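Local coordinates for putative glucoamylase (Bacteroides uniformis, PDB 4GL3), which probably hydrolyses glycosidic bonds in carbohydrates as a glucoamylase-like enzyme, although its substrate is not established, at residues A[263-267]-A[268-272]. Numbering follows the deposited sequence.
Sequences GLKDR and YADYE
Asp266 OD1 accepts from two backbone amides, Tyr268 N and Ala269 N, each at 2.9 Å. Ala269 N comes nearly along the C-O axis, whereas Tyr268 N lies above the carboxylate plane. The acid can reach both because its CG sits between the backbone N and the carbonyl carbon (chi1 66°), which folds the short side chain back over the turn. Its other oxygen, OD2, accepts from Tyr271 OH at 2.8 Å, on the syn side but tilted 33° out of the carboxylate plane, and also bonds Tyr216 OH of helix 213-220. Held at both oxygens, the carboxylate is fixed in rotation, at the edge of the Tyr271 ring.

Between the two arms, Asp266 N donates to Ala269 O at 3.1 Å, and Tyr271 N to Leu264 O at 2.9 Å, flanking the single bridge of Lys265 with Asp270. At the bend, Arg267 lays its aliphatic CG over one face of the Tyr268 ring, 3.5 Å from the centroid, a CH-pi contact that suits a long side chain with a charged end; Tyr268 OH bonds His217.

Asp270 occupies the N-cap of helix 271-288: its OD1 accepts a hydrogen bond from Glu273 N and a weak one from Glu272 N, while OD2 faces Lys265 NZ in a long salt bridge of 3.9 Å. Gly263 has a positive phi (70°), which favours glycine, and the extended Glu272 side chain reaches back to Gly263 N with OE1, at 3.2 Å; OE2 pairs with Lys276. The whole is a hairpin-like loop bent by an Asx turn, its returning arm running into an Asp-capped helix.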
loop_
_atom_site.group_PDB
_atom_site.type_symbol
_atom_site.label_atom_id
_atom_site.label_comp_id
_atom_site.label_asym_id
_atom_site.label_seq_id
_atom_site.Cartn_x
_atom_site.Cartn_y
_atom_site.Cartn_z
ATOM N N GLY A 263 17.127 0.473 8.087
ATOM C CA GLY A 263 18.056 1.533 8.483
ATOM C C GLY A 263 17.401 2.914 8.500
ATOM O O GLY A 263 18.094 3.917 8.670
ATOM N N LEU A 264 16.079 2.979 8.332
ATOM C CA LEU A 264 15.354 4.261 8.372
ATOM C C LEU A 264 15.038 4.684 9.800
ATOM O O LEU A 264 14.457 3.919 10.549
ATOM C CB LEU A 264 14.073 4.158 7.554
ATOM C CG LEU A 264 13.331 5.481 7.259
ATOM C CD1 LEU A 264 14.138 6.328 6.280
ATOM C CD2 LEU A 264 11.914 5.140 6.748
ATOM N N LYS A 265 15.437 5.908 10.173
ATOM C CA LYS A 265 15.296 6.409 11.540
ATOM C C LYS A 265 14.947 7.893 11.523
ATOM O O LYS A 265 15.549 8.647 10.768
ATOM C CB LYS A 265 16.602 6.268 12.328
ATOM C CG LYS A 265 17.141 4.839 12.517
ATOM C CD LYS A 265 18.302 4.868 13.531
ATOM C CE LYS A 265 18.776 3.504 14.018
ATOM N NZ LYS A 265 19.266 2.679 12.888
ATOM N N ASP A 266 14.004 8.325 12.359
ATOM C CA ASP A 266 13.797 9.768 12.601
ATOM C C ASP A 266 13.905 9.939 14.100
ATOM O O ASP A 266 14.366 9.009 14.789
ATOM C CB ASP A 266 12.494 10.293 11.993
ATOM C CG ASP A 266 11.246 9.711 12.636
ATOM O OD1 ASP A 266 11.367 8.945 13.623
ATOM O OD2 ASP A 266 10.147 9.977 12.103
ATOM N N ARG A 267 13.525 11.098 14.632
ATOM C CA ARG A 267 13.697 11.317 16.072
ATOM C C ARG A 267 12.717 10.486 16.898
ATOM O O ARG A 267 12.858 10.456 18.048
ATOM C CB ARG A 267 13.589 12.811 16.447
ATOM C CG ARG A 267 12.194 13.410 16.346
ATOM C CD ARG A 267 12.126 14.832 16.933
ATOM N NE ARG A 267 12.620 15.828 15.979
ATOM C CZ ARG A 267 12.264 17.126 15.942
ATOM N NH1 ARG A 267 11.385 17.650 16.801
ATOM N NH2 ARG A 267 12.785 17.932 15.014
ATOM N N TYR A 268 11.711 9.868 16.299
ATOM C CA TYR A 268 10.697 9.121 17.017
ATOM C C TYR A 268 10.939 7.618 16.972
ATOM O O TYR A 268 10.649 6.961 17.931
ATOM C CB TYR A 268 9.299 9.404 16.432
ATOM C CG TYR A 268 9.022 10.898 16.362
ATOM C CD1 TYR A 268 8.903 11.649 17.518
ATOM C CD2 TYR A 268 8.942 11.554 15.157
ATOM C CE1 TYR A 268 8.708 13.025 17.470
ATOM C CE2 TYR A 268 8.732 12.919 15.103
ATOM C CZ TYR A 268 8.652 13.647 16.256
ATOM O OH TYR A 268 8.456 14.997 16.191
ATOM N N ALA A 269 11.419 7.059 15.871
ATOM C CA ALA A 269 11.562 5.607 15.815
ATOM C C ALA A 269 12.635 5.108 14.850
ATOM O O ALA A 269 13.080 5.824 13.917
ATOM C CB ALA A 269 10.237 4.946 15.457
ATOM N N ASP A 270 13.024 3.861 15.102
ATOM C CA ASP A 270 13.754 3.025 14.142
ATOM C C ASP A 270 12.696 2.231 13.405
ATOM O O ASP A 270 12.045 1.349 13.978
ATOM C CB ASP A 270 14.725 2.127 14.899
ATOM C CG ASP A 270 15.400 1.086 14.024
ATOM O OD1 ASP A 270 14.938 0.768 12.922
ATOM O OD2 ASP A 270 16.407 0.557 14.483
ATOM N N TYR A 271 12.498 2.566 12.139
ATOM C CA TYR A 271 11.354 2.031 11.406
ATOM C C TYR A 271 11.511 0.571 11.057
ATOM O O TYR A 271 10.515 -0.138 10.928
ATOM C CB TYR A 271 10.993 2.888 10.201
ATOM C CG TYR A 271 10.368 4.175 10.698
ATOM C CD1 TYR A 271 9.039 4.213 11.090
ATOM C CD2 TYR A 271 11.135 5.326 10.888
ATOM C CE1 TYR A 271 8.474 5.368 11.631
ATOM C CE2 TYR A 271 10.570 6.489 11.409
ATOM C CZ TYR A 271 9.241 6.497 11.790
ATOM O OH TYR A 271 8.689 7.644 12.338
ATOM N N GLU A 272 12.744 0.097 10.953
ATOM C CA GLU A 272 12.962 -1.320 10.747
ATOM C C GLU A 272 12.477 -2.121 11.974
ATOM O O GLU A 272 11.843 -3.176 11.830
ATOM C CB GLU A 272 14.442 -1.611 10.495
ATOM C CG GLU A 272 14.707 -3.051 10.079
ATOM C CD GLU A 272 16.159 -3.276 9.622
ATOM O OE1 GLU A 272 16.984 -2.321 9.626
ATOM O OE2 GLU A 272 16.461 -4.413 9.260
#